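Local coordinates for ferrous iron transport protein B (Escherichia coli, PDB 3I8S) that transports ferrous iron in a GTP-driven uptake system, with this cytosolic GTPase part probably coupling nucleotide binding to channel opening, at residues A[9-14]-A[98-103]; A[34-39]-A[70-75]; A[207-212]-A[224-229]; A[21-26]-A[158-163]. One frame throughout, in Å; residues are numbered along the deposited sequence.

How the contacts relate
Following the chain from its N terminus, contact 1 opens at the P-loop (9-14) and contact 4 opens next, at the end of helix 16-24. Contact 2 then opens and closes between 34-39 and 70-75, inside both of the wider loops, and joins a loop predicted to bind GTP to the start of helix 72-83. Contact 1 closes at helix 98-111 and contact 4 at helix 154-164, so these two cross. All three lie in the G domain. Contact 3 follows in series and joins two helices of the helical domain, its centre about 40 Å from that of contact 4. Contacts 1 and 3 still meet by packing, Tyr103 OH lying 4.1 Å from Glu210 OE2.

Contact 1. Residues A[9-14]-A[98-103]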
loop_
_atom_site.group_PDB
_atom_site.type_symbol
_atom_site.label_atom_id
_atom_site.label_comp_id
_atom_site.label_asym_id
_atom_site.label_seq_id
_atom_site.Cartn_x
_atom_site.Cartn_y
_atom_site.Cartn_z
ATOM N N ILE A 9 -4.918 5.859 -1.900
ATOM C CA ILE A 9 -4.810 4.593 -2.594
ATOM C C ILE A 9 -5.669 3.551 -1.894
ATOM O O ILE A 9 -5.727 3.510 -0.653
ATOM C CB ILE A 9 -3.355 4.065 -2.645
ATOM C CG1 ILE A 9 -3.298 2.905 -3.695
ATOM C CG2 ILE A 9 -2.850 3.807 -1.210
ATOM C CD1 ILE A 9 -1.914 2.463 -4.165
ATOM N N GLY A 10 -6.321 2.739 -2.709
ATOM C CA GLY A 10 -7.114 1.653 -2.221
ATOM C C GLY A 10 -7.617 0.792 -3.338
ATOM O O GLY A 10 -7.389 1.070 -4.506
ATOM N N ASN A 11 -8.382 -0.225 -2.975
ATOM C CA ASN A 11 -8.978 -1.103 -3.937
ATOM C C ASN A 11 -10.143 -0.374 -4.652
ATOM O O ASN A 11 -10.631 0.643 -4.181
ATOM C CB ASN A 11 -9.536 -2.363 -3.260
ATOM C CG ASN A 11 -8.422 -3.389 -2.849
ATOM O OD1 ASN A 11 -7.334 -3.053 -2.358
ATOM N ND2 ASN A 11 -8.724 -4.609 -3.059
ATOM N N PRO A 12 -10.594 -0.933 -5.771
ATOM C CA PRO A 12 -11.779 -0.383 -6.455
ATOM C C PRO A 12 -12.970 -0.370 -5.536
ATOM O O PRO A 12 -13.149 -1.310 -4.762
ATOM C CB PRO A 12 -11.987 -1.342 -7.603
ATOM C CG PRO A 12 -10.651 -1.859 -7.889
ATOM C CD PRO A 12 -10.034 -2.067 -6.516
ATOM N N ASN A 13 -13.803 0.665 -5.612
ATOM C CA ASN A 13 -15.046 0.696 -4.799
ATOM C C ASN A 13 -14.823 0.456 -3.287
ATOM O O ASN A 13 -15.558 -0.285 -2.634
ATOM C CB ASN A 13 -16.108 -0.248 -5.325
ATOM C CG ASN A 13 -17.454 0.097 -4.793
ATOM O OD1 ASN A 13 -17.757 1.293 -4.630
ATOM N ND2 ASN A 13 -18.265 -0.911 -4.465
ATOM N N SER A 14 -13.774 1.070 -2.782
ATOM C CA SER A 14 -13.363 0.962 -1.368
ATOM C C SER A 14 -13.793 2.153 -0.534
ATOM O O SER A 14 -13.507 2.192 0.670
ATOM C CB SER A 14 -11.862 0.761 -1.247
ATOM O OG SER A 14 -11.122 1.856 -1.759
ATOM N N LEU A 98 -11.782 -7.027 4.466
ATOM C CA LEU A 98 -10.476 -6.757 5.031
ATOM C C LEU A 98 -9.342 -7.604 4.460
ATOM O O LEU A 98 -8.306 -7.058 4.081
ATOM C CB LEU A 98 -10.550 -6.948 6.551
ATOM C CG LEU A 98 -9.287 -6.547 7.305
ATOM C CD1 LEU A 98 -8.900 -5.080 7.096
ATOM C CD2 LEU A 98 -9.459 -6.903 8.800
ATOM N N GLU A 99 -9.526 -8.927 4.425
ATOM C CA GLU A 99 -8.458 -9.862 4.024
ATOM C C GLU A 99 -8.000 -9.537 2.597
ATOM O O GLU A 99 -6.809 -9.357 2.319
ATOM C CB GLU A 99 -8.881 -11.336 4.193
ATOM C CG GLU A 99 -7.765 -12.345 3.850
ATOM C CD GLU A 99 -7.846 -13.694 4.584
ATOM O OE1 GLU A 99 -8.765 -13.918 5.418
ATOM O OE2 GLU A 99 -6.977 -14.548 4.307
ATOM N N ARG A 100 -8.982 -9.356 1.715
ATOM C CA ARG A 100 -8.732 -8.964 0.326
ATOM C C ARG A 100 -8.010 -7.624 0.252
ATOM O O ARG A 100 -6.993 -7.448 -0.476
ATOM C CB ARG A 100 -10.058 -8.844 -0.454
ATOM C CG ARG A 100 -9.869 -8.353 -1.913
ATOM C CD ARG A 100 -11.078 -8.592 -2.759
ATOM N NE ARG A 100 -10.782 -8.531 -4.195
ATOM C CZ ARG A 100 -11.319 -9.342 -5.118
ATOM N NH1 ARG A 100 -12.150 -10.329 -4.788
ATOM N NH2 ARG A 100 -11.004 -9.181 -6.404
ATOM N N ASN A 101 -8.541 -6.654 0.982
ATOM C CA ASN A 101 -7.995 -5.300 0.915
ATOM C C ASN A 101 -6.578 -5.180 1.474
ATOM O O ASN A 101 -5.808 -4.292 1.055
ATOM C CB ASN A 101 -8.890 -4.283 1.643
ATOM C CG ASN A 101 -10.093 -3.841 0.808
ATOM O OD1 ASN A 101 -10.305 -2.642 0.623
ATOM N ND2 ASN A 101 -10.887 -4.806 0.293
ATOM N N LEU A 102 -6.225 -6.057 2.422
ATOM C CA LEU A 102 -4.932 -5.958 3.055
ATOM C C LEU A 102 -3.750 -6.369 2.130
ATOM O O LEU A 102 -2.587 -6.153 2.482
ATOM C CB LEU A 102 -4.895 -6.760 4.370
ATOM C CG LEU A 102 -5.549 -6.062 5.583
ATOM C CD1 LEU A 102 -5.502 -7.046 6.815
ATOM C CD2 LEU A 102 -4.886 -4.725 5.886
ATOM N N TYR A 103 -4.027 -7.013 1.001
ATOM C CA TYR A 103 -2.904 -7.389 0.111
ATOM C C TYR A 103 -2.163 -6.117 -0.322
ATOM O O TYR A 103 -0.933 -6.006 -0.231
ATOM C CB TYR A 103 -3.380 -8.209 -1.057
ATOM C CG TYR A 103 -2.238 -8.838 -1.810
ATOM C CD1 TYR A 103 -1.679 -10.022 -1.367
ATOM C CD2 TYR A 103 -1.677 -8.216 -2.935
ATOM C CE1 TYR A 103 -0.616 -10.596 -2.021
ATOM C CE2 TYR A 103 -0.614 -8.790 -3.615
ATOM C CZ TYR A 103 -0.078 -9.984 -3.126
ATOM O OH TYR A 103 0.965 -10.578 -3.772
HETATM O O HOH W 1 -8.470 -0.830 -0.248
HETATM O O HOH W 2 -10.224 -5.772 -4.732
#
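Asn11 of the P-loop, the phosphate-binding turn between strand 4-10 and helix 16-24, faces Asn101 in the first turn of helix 98-111. Gly10 to Ser14 all belong to the experimentally established GTP site, so the contact sets a helix beside the nucleotide-binding loop.

The direct interactions are van der Waals. The two asparagine amides stack with their planes 12° apart, CG of Asn11 4.0 Å from CG of Asn101. With Asn11 CG opposite its own carbonyl carbon (chi1 -76°), the amide is carried toward the helix. Ser14 CB adds a looser approach to Asn101 OD1, and the aliphatic CG of Arg100 comes 4.1 Å from Asn11 ND2. An alanine in place of Asn11 would remove the amide and would probably leave a gap beside Asn101, whose amide would lose its stacking partner.

The polar links run through water. Water 1 accepts from Asn11 N at 2.8 Å and bonds to Asn101 OD1 at 2.7 Å. That oxygen also receives Asp94 N, while Asn101 ND2 bonds weakly to Asn97 O; together these bonds probably hold the amide's rotation. Water 2 lies between Asn11 ND2 and Arg100 NE, but this bridge is doubtful, because its link to ND2 is unusually short and Arg100 has a second conformer.

The loop is also braced from within. Asn11 to Ser14 form a type II beta turn, across which Ser14 OG donates to Asn11 O at 2.8 Å, the hydroxyl lying 19° out of the carbonyl plane.

Contact 2. Residues A[34-39]-A[70-75]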
loop_
_atom_site.group_PDB
_atom_site.type_symbol
_atom_site.label_atom_id
_atom_site.label_comp_id
_atom_site.label_asym_id
_atom_site.label_seq_id
_atom_site.Cartn_x
_atom_site.Cartn_y
_atom_site.Cartn_z
ATOM N N ALA A 34 0.335 11.387 -17.115
ATOM C CA ALA A 34 1.217 11.655 -18.266
ATOM C C ALA A 34 1.331 10.443 -19.178
ATOM O O ALA A 34 1.635 9.354 -18.707
ATOM C CB ALA A 34 2.615 12.078 -17.798
ATOM N N GLY A 35 1.042 10.664 -20.456
ATOM C CA GLY A 35 1.250 9.684 -21.515
ATOM C C GLY A 35 0.143 8.667 -21.709
ATOM O O GLY A 35 0.257 7.796 -22.581
ATOM N N VAL A 36 -0.924 8.760 -20.915
ATOM C CA VAL A 36 -2.055 7.850 -21.029
ATOM C C VAL A 36 -3.371 8.616 -20.888
ATOM O O VAL A 36 -3.383 9.794 -20.537
ATOM C CB VAL A 36 -1.974 6.723 -19.981
ATOM C CG1 VAL A 36 -0.691 5.921 -20.160
ATOM C CG2 VAL A 36 -2.079 7.290 -18.528
ATOM N N THR A 37 -4.480 7.936 -21.150
ATOM C CA THR A 37 -5.776 8.593 -21.144
ATOM C C THR A 37 -6.478 8.514 -19.760
ATOM O O THR A 37 -7.555 9.106 -19.571
ATOM C CB THR A 37 -6.648 8.057 -22.335
ATOM O OG1 THR A 37 -6.783 6.627 -22.239
ATOM C CG2 THR A 37 -5.983 8.408 -23.645
ATOM N N VAL A 38 -5.840 7.868 -18.786
ATOM C CA VAL A 38 -6.451 7.604 -17.496
ATOM C C VAL A 38 -6.492 8.950 -16.756
ATOM O O VAL A 38 -5.509 9.690 -16.767
ATOM C CB VAL A 38 -5.661 6.547 -16.658
ATOM C CG1 VAL A 38 -6.249 6.400 -15.241
ATOM C CG2 VAL A 38 -5.587 5.188 -17.400
ATOM N N GLU A 39 -7.643 9.265 -16.173
ATOM C CA GLU A 39 -7.835 10.515 -15.410
ATOM C C GLU A 39 -6.969 10.584 -14.159
ATOM O O GLU A 39 -6.829 9.598 -13.408
ATOM C CB GLU A 39 -9.304 10.659 -15.021
ATOM C CG GLU A 39 -9.625 11.731 -13.993
ATOM C CD GLU A 39 -10.901 11.426 -13.229
ATOM O OE1 GLU A 39 -11.936 12.006 -13.619
ATOM O OE2 GLU A 39 -10.875 10.577 -12.281
ATOM N N THR A 70 -2.771 -6.799 -17.692
ATOM C CA THR A 70 -2.396 -6.134 -16.448
ATOM C C THR A 70 -2.791 -4.671 -16.509
ATOM O O THR A 70 -2.199 -3.892 -17.256
ATOM C CB THR A 70 -0.882 -6.263 -16.155
ATOM O OG1 THR A 70 -0.464 -5.217 -15.255
ATOM C CG2 THR A 70 -0.072 -6.238 -17.485
ATOM N N SER A 71 -3.770 -4.296 -15.697
ATOM C CA SER A 71 -4.337 -2.961 -15.779
ATOM C C SER A 71 -3.292 -1.827 -15.696
ATOM O O SER A 71 -2.287 -1.872 -14.956
ATOM C CB SER A 71 -5.467 -2.760 -14.739
ATOM O OG SER A 71 -5.004 -2.622 -13.410
ATOM N N LEU A 72 -3.566 -0.810 -16.490
ATOM C CA LEU A 72 -2.876 0.459 -16.371
ATOM C C LEU A 72 -3.003 0.966 -14.983
ATOM O O LEU A 72 -2.010 1.398 -14.398
ATOM C CB LEU A 72 -3.480 1.503 -17.314
ATOM C CG LEU A 72 -2.749 1.755 -18.605
ATOM C CD1 LEU A 72 -3.645 2.582 -19.519
ATOM C CD2 LEU A 72 -1.459 2.485 -18.273
ATOM N N ASP A 73 -4.227 0.891 -14.437
ATOM C CA ASP A 73 -4.539 1.475 -13.118
ATOM C C ASP A 73 -3.499 1.064 -12.069
ATOM O O ASP A 73 -3.019 1.887 -11.309
ATOM C CB ASP A 73 -5.969 1.099 -12.658
ATOM C CG ASP A 73 -7.076 1.925 -13.347
ATOM O OD1 ASP A 73 -6.830 2.706 -14.304
ATOM O OD2 ASP A 73 -8.261 1.781 -12.943
ATOM N N GLU A 74 -3.157 -0.214 -12.026
ATOM C CA GLU A 74 -2.125 -0.759 -11.142
ATOM C C GLU A 74 -0.679 -0.259 -11.375
ATOM O O GLU A 74 0.096 0.001 -10.418
ATOM C CB GLU A 74 -2.190 -2.282 -11.250
ATOM C CG GLU A 74 -1.175 -3.093 -10.490
ATOM C CD GLU A 74 0.224 -2.995 -11.042
ATOM O OE1 GLU A 74 0.425 -3.373 -12.214
ATOM O OE2 GLU A 74 1.142 -2.569 -10.290
ATOM N N GLN A 75 -0.285 -0.157 -12.632
ATOM C CA GLN A 75 1.063 0.370 -12.930
ATOM C C GLN A 75 1.178 1.851 -12.599
ATOM O O GLN A 75 2.206 2.321 -12.105
ATOM C CB GLN A 75 1.409 0.106 -14.371
ATOM C CG GLN A 75 1.500 -1.381 -14.590
ATOM C CD GLN A 75 1.879 -1.788 -15.943
ATOM O OE1 GLN A 75 1.743 -1.048 -16.930
ATOM N NE2 GLN A 75 2.357 -3.034 -16.034
#
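The carboxylate of Asp73 is the one flat side-chain group in this contact, and it meets Val38 through OD1 alone. Val38 CG1 stands 3.9 Å from Asp73 OD1, tilted out of the carboxylate plane and not over its centre, and CG2 of the same valine lies 4.2 Å from that oxygen. The Asp73 side chain also touches Pro58, on a loop predicted to bind GTP.

The remaining contacts are apolar. Leu72 spreads its two methyl branches between two valines: its CD1 reaches Val38 CG2 at 3.9 Å, and its CD2 reaches Val36 CG1 at 4.0 Å. In both pairs the side chains run past each other in opposite senses. Leu72 holds this fork with chi1 at -100°, away from a staggered value. Ile76, one turn further along the helix, touches both valines as well.

Ser71 caps the helix start, its OG accepting a weak bond of 3.3 Å from Glu74 N.

With 157 Å² buried, all of it near the surface, this is a small, largely apolar contact between a loop predicted to bind GTP and the helix that follows the predicted GTP-binding residues Asp56 to Gly59, a placement consistent with the two switch regions of a G-protein fold.

Contact 3. Residues A[207-212]-A[224-229]; sequences QMLEGD and QHLDAA
Leu226, in the first turn of helix 226-236, pushes its forked end against Met208 and Leu209 at the close of helix 198-210, within the cytosolic helical domain. Its chi1 of 176° sends CG away from the backbone N and across to the other helix. Both branches rest on Met208 around its carbonyl O; CD1 also lies 3.8 Å from Leu209 CD2, and CD2 meets Met208 CE at 4.0 Å. Both pairs of side chains cross at a slant and not side by side.

Met208 reaches its place by a bend: chi3 of 68° folds the terminal methyl back, so that CE also comes within 4.1 Å of Leu226 CB. Leu209 uses a single branch for two partners, since its CD2 also touches Ala229 CB at 4.1 Å, one turn beyond Leu226. Leu188 and Glu184 of helix 179-191 border Leu209, while Arg216 of helix 213-218 touches both Met208 and Leu226.

Met208 O, 3.8 Å from Leu226 CD1, accepts Gly211 N at 3.0 Å. This belongs to a Schellman motif that ends the helix, with Asp212 N returning to Gln207 O at 2.9 Å.

An alanine in place of Leu226 would take away both branches, and would probably leave a gap between the helices in which the Met208 methyl end was freer to turn.

The side-chain contacts across this 190 Å² interface are apolar. Cohesion between the helices at this point probably rests mainly on shape and the exclusion of water, while the backbone bonds to Met208 O and Gln207 O close the Schellman turn.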
loop_
_atom_site.group_PDB
_atom_site.type_symbol
_atom_site.label_atom_id
_atom_site.label_comp_id
_atom_site.label_asym_id
_atom_site.label_seq_id
_atom_site.Cartn_x
_atom_site.Cartn_y
_atom_site.Cartn_z
ATOM N N GLN A 207 9.783 -8.608 -6.055
ATOM C CA GLN A 207 8.833 -8.511 -7.148
ATOM C C GLN A 207 9.384 -9.165 -8.404
ATOM O O GLN A 207 8.648 -9.848 -9.133
ATOM C CB GLN A 207 8.450 -7.054 -7.419
ATOM C CG GLN A 207 7.706 -6.442 -6.270
ATOM C CD GLN A 207 6.353 -7.062 -6.129
ATOM O OE1 GLN A 207 6.032 -7.654 -5.119
ATOM N NE2 GLN A 207 5.534 -6.927 -7.186
ATOM N N MET A 208 10.677 -8.982 -8.663
ATOM C CA MET A 208 11.275 -9.553 -9.873
ATOM C C MET A 208 11.311 -11.091 -9.783
ATOM O O MET A 208 11.050 -11.795 -10.762
ATOM C CB MET A 208 12.698 -9.024 -10.072
ATOM C CG MET A 208 12.825 -7.537 -10.416
ATOM S SD MET A 208 14.571 -7.048 -10.378
ATOM C CE MET A 208 15.162 -7.963 -11.773
ATOM N N LEU A 209 11.650 -11.595 -8.618
ATOM C CA LEU A 209 11.638 -13.050 -8.378
ATOM C C LEU A 209 10.220 -13.648 -8.513
ATOM O O LEU A 209 10.067 -14.783 -8.947
ATOM C CB LEU A 209 12.188 -13.361 -6.988
ATOM C CG LEU A 209 13.657 -12.974 -6.751
ATOM C CD1 LEU A 209 14.043 -13.040 -5.259
ATOM C CD2 LEU A 209 14.565 -13.852 -7.597
ATOM N N GLU A 210 9.206 -12.885 -8.126
ATOM C CA GLU A 210 7.825 -13.286 -8.305
ATOM C C GLU A 210 7.394 -13.301 -9.782
ATOM O O GLU A 210 6.395 -13.930 -10.119
ATOM C CB GLU A 210 6.891 -12.421 -7.431
ATOM C CG GLU A 210 5.522 -13.041 -7.279
ATOM C CD GLU A 210 4.562 -12.199 -6.467
ATOM O OE1 GLU A 210 4.733 -10.948 -6.431
ATOM O OE2 GLU A 210 3.635 -12.823 -5.858
ATOM N N GLY A 211 8.167 -12.642 -10.657
ATOM C CA GLY A 211 7.892 -12.535 -12.084
ATOM C C GLY A 211 7.285 -11.218 -12.541
ATOM O O GLY A 211 6.757 -11.141 -13.638
ATOM N N ASP A 212 7.326 -10.187 -11.703
ATOM C CA ASP A 212 6.783 -8.870 -12.062
ATOM C C ASP A 212 7.695 -8.235 -13.120
ATOM O O ASP A 212 8.839 -7.924 -12.839
ATOM C CB ASP A 212 6.724 -8.003 -10.808
ATOM C CG ASP A 212 6.118 -6.642 -11.024
ATOM O OD1 ASP A 212 6.385 -5.992 -12.032
ATOM O OD2 ASP A 212 5.435 -6.173 -10.081
ATOM N N GLN A 224 19.853 -8.337 -15.292
ATOM C CA GLN A 224 20.804 -9.290 -15.865
ATOM C C GLN A 224 21.168 -10.500 -14.971
ATOM O O GLN A 224 21.768 -11.473 -15.439
ATOM C CB GLN A 224 22.089 -8.538 -16.268
ATOM C CG GLN A 224 21.999 -7.882 -17.623
ATOM C CD GLN A 224 22.277 -8.858 -18.778
ATOM O OE1 GLN A 224 21.564 -9.860 -18.954
ATOM N NE2 GLN A 224 23.318 -8.566 -19.571
ATOM N N HIS A 225 20.805 -10.431 -13.689
ATOM C CA HIS A 225 21.202 -11.439 -12.707
ATOM C C HIS A 225 20.017 -12.285 -12.257
ATOM O O HIS A 225 20.188 -13.237 -11.484
ATOM C CB HIS A 225 21.849 -10.736 -11.507
ATOM C CG HIS A 225 23.092 -9.996 -11.869
ATOM N ND1 HIS A 225 24.316 -10.619 -12.011
ATOM C CD2 HIS A 225 23.287 -8.699 -12.187
ATOM C CE1 HIS A 225 25.214 -9.721 -12.379
ATOM N NE2 HIS A 225 24.613 -8.549 -12.489
ATOM N N LEU A 226 18.839 -11.952 -12.791
ATOM C CA LEU A 226 17.578 -12.543 -12.364
ATOM C C LEU A 226 17.455 -14.012 -12.773
ATOM O O LEU A 226 17.063 -14.848 -11.975
ATOM C CB LEU A 226 16.400 -11.707 -12.896
ATOM C CG LEU A 226 15.033 -12.291 -12.592
ATOM C CD1 LEU A 226 14.838 -12.358 -11.097
ATOM C CD2 LEU A 226 13.937 -11.495 -13.297
ATOM N N ASP A 227 17.850 -14.356 -13.988
ATOM C CA ASP A 227 17.797 -15.770 -14.406
ATOM C C ASP A 227 18.662 -16.697 -13.533
ATOM O O ASP A 227 18.239 -17.807 -13.179
ATOM C CB ASP A 227 18.191 -15.930 -15.892
ATOM C CG ASP A 227 17.114 -15.397 -16.840
ATOM O OD1 ASP A 227 16.054 -14.943 -16.327
ATOM O OD2 ASP A 227 17.323 -15.447 -18.087
ATOM N N ALA A 228 19.868 -16.235 -13.198
ATOM C CA ALA A 228 20.764 -17.004 -12.351
ATOM C C ALA A 228 20.170 -17.142 -10.973
ATOM O O ALA A 228 20.216 -18.240 -10.387
ATOM C CB ALA A 228 22.137 -16.365 -12.287
ATOM N N ALA A 229 19.553 -16.062 -10.474
ATOM C CA ALA A 229 18.904 -16.096 -9.161
ATOM C C ALA A 229 17.737 -17.095 -9.150
ATOM O O ALA A 229 17.623 -17.902 -8.232
ATOM C CB ALA A 229 18.401 -14.710 -8.750
#

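Contact 4. Residues A[21-26]-A[158-163]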
loop_
_atom_site.group_PDB
_atom_site.type_symbol
_atom_site.label_atom_id
_atom_site.label_comp_id
_atom_site.label_asym_id
_atom_site.label_seq_id
_atom_site.Cartn_x
_atom_site.Cartn_y
_atom_site.Cartn_z
ATOM N N ASN A 21 -13.588 13.194 -2.258
ATOM C CA ASN A 21 -14.549 14.271 -2.426
ATOM C C ASN A 21 -14.869 14.990 -1.110
ATOM O O ASN A 21 -15.000 16.211 -1.076
ATOM C CB ASN A 21 -15.813 13.728 -3.088
ATOM C CG ASN A 21 -15.609 13.439 -4.540
ATOM O OD1 ASN A 21 -14.735 14.033 -5.175
ATOM N ND2 ASN A 21 -16.437 12.542 -5.103
ATOM N N GLN A 22 -14.951 14.228 -0.029
ATOM C CA GLN A 22 -15.219 14.786 1.292
ATOM C C GLN A 22 -14.081 15.681 1.762
ATOM O O GLN A 22 -14.315 16.736 2.339
ATOM C CB GLN A 22 -15.415 13.659 2.295
ATOM C CG GLN A 22 -16.760 13.013 2.156
ATOM C CD GLN A 22 -16.946 11.800 3.025
ATOM O OE1 GLN A 22 -15.998 11.245 3.581
ATOM N NE2 GLN A 22 -18.187 11.344 3.108
ATOM N N LEU A 23 -12.854 15.267 1.510
ATOM C CA LEU A 23 -11.668 16.002 1.993
ATOM C C LEU A 23 -11.444 17.288 1.198
ATOM O O LEU A 23 -11.140 18.334 1.745
ATOM C CB LEU A 23 -10.454 15.105 1.912
ATOM C CG LEU A 23 -10.363 14.075 3.041
ATOM C CD1 LEU A 23 -9.238 13.116 2.740
ATOM C CD2 LEU A 23 -10.144 14.812 4.368
ATOM N N THR A 24 -11.658 17.208 -0.105
ATOM C CA THR A 24 -11.237 18.264 -1.021
ATOM C C THR A 24 -12.363 19.194 -1.454
ATOM O O THR A 24 -12.086 20.294 -1.911
ATOM C CB THR A 24 -10.540 17.691 -2.290
ATOM O OG1 THR A 24 -11.480 16.944 -3.102
ATOM C CG2 THR A 24 -9.370 16.818 -1.883
ATOM N N GLY A 25 -13.620 18.769 -1.343
ATOM C CA GLY A 25 -14.744 19.599 -1.755
ATOM C C GLY A 25 -14.604 20.064 -3.199
ATOM O O GLY A 25 -14.326 19.259 -4.091
ATOM N N SER A 26 -14.751 21.367 -3.396
ATOM C CA SER A 26 -14.704 22.008 -4.715
ATOM C C SER A 26 -13.259 22.243 -5.175
ATOM O O SER A 26 -13.041 22.587 -6.337
ATOM C CB SER A 26 -15.466 23.345 -4.691
ATOM O OG SER A 26 -14.809 24.293 -3.850
ATOM N N ALA A 158 -10.534 12.737 12.885
ATOM C CA ALA A 158 -9.487 11.811 13.363
ATOM C C ALA A 158 -8.397 11.559 12.307
ATOM O O ALA A 158 -7.200 11.430 12.633
ATOM C CB ALA A 158 -10.092 10.511 13.833
ATOM N N LEU A 159 -8.792 11.484 11.033
ATOM C CA LEU A 159 -7.838 11.322 9.964
ATOM C C LEU A 159 -6.903 12.545 9.873
ATOM O O LEU A 159 -5.681 12.389 9.698
ATOM C CB LEU A 159 -8.571 11.126 8.622
ATOM C CG LEU A 159 -7.731 10.854 7.362
ATOM C CD1 LEU A 159 -6.841 9.611 7.606
ATOM C CD2 LEU A 159 -8.693 10.724 6.112
ATOM N N LYS A 160 -7.478 13.753 9.978
ATOM C CA LYS A 160 -6.666 14.968 9.920
ATOM C C LYS A 160 -5.695 15.047 11.102
ATOM O O LYS A 160 -4.576 15.467 10.923
ATOM C CB LYS A 160 -7.537 16.220 9.785
ATOM C CG LYS A 160 -8.227 16.348 8.431
ATOM C CD LYS A 160 -8.891 17.655 8.282
ATOM C CE LYS A 160 -9.541 17.851 6.954
ATOM N NZ LYS A 160 -10.009 19.300 6.822
ATOM N N LEU A 161 -6.121 14.653 12.293
ATOM C CA LEU A 161 -5.240 14.518 13.472
ATOM C C LEU A 161 -4.050 13.604 13.138
ATOM O O LEU A 161 -2.912 13.944 13.408
ATOM C CB LEU A 161 -6.000 13.906 14.649
ATOM C CG LEU A 161 -5.277 13.656 15.986
ATOM C CD1 LEU A 161 -4.482 14.870 16.433
ATOM C CD2 LEU A 161 -6.265 13.279 17.147
ATOM N N ALA A 162 -4.375 12.423 12.612
ATOM C CA ALA A 162 -3.386 11.446 12.201
ATOM C C ALA A 162 -2.380 12.016 11.189
ATOM O O ALA A 162 -1.175 11.755 11.305
ATOM C CB ALA A 162 -4.086 10.151 11.691
ATOM N N ILE A 163 -2.851 12.781 10.230
ATOM C CA ILE A 163 -1.959 13.438 9.254
ATOM C C ILE A 163 -0.974 14.368 9.988
ATOM O O ILE A 163 0.264 14.324 9.789
ATOM C CB ILE A 163 -2.778 14.195 8.163
ATOM C CG1 ILE A 163 -3.540 13.229 7.217
ATOM C CG2 ILE A 163 -1.841 15.162 7.398
ATOM C CD1 ILE A 163 -4.624 13.921 6.292
HETATM O O HOH W 3 -11.446 18.983 4.343
#
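This is a helix-to-helix contact in the G domain, where Leu23 near the end of helix 16-24 packs on Leu159 and Lys160 of helix 154-164. In the Ras-like alpha/beta fold these are the helix that follows the P-loop and the last helix of the domain, and both lean on the central sheet. Phe45 of strand 39-46 touches both Leu23 and Lys160, and Ile116 of strand 115-120 touches Leu159.

The evidence for packing comes from the two branches of Leu23. A chi1 of -78° sets Leu23 CG anti to its carbonyl carbon and points both methyls at helix 154-164. There CD1 meets Leu159 CD2 at 4.2 Å, the side chains crossing at about a right angle. CD2 instead lies 4.0 Å from Lys160 CE, where the leucine and the lysine run past each other in opposite senses. The backbones stay further apart, CA of Leu23 lying 9.4 Å from CA of Lys160, so the direct contacts are made by side chains, with 127 Å² buried.

The lysine is extended beyond CG, which brings CE beside Leu23 CD2 and carries the ammonium beyond it. NZ bonds directly to Ser46 O, at the end of strand 39-46. Water 3 completes the link between the helices: it accepts from Lys160 NZ at 2.9 Å and donates to Leu23 O at 2.7 Å.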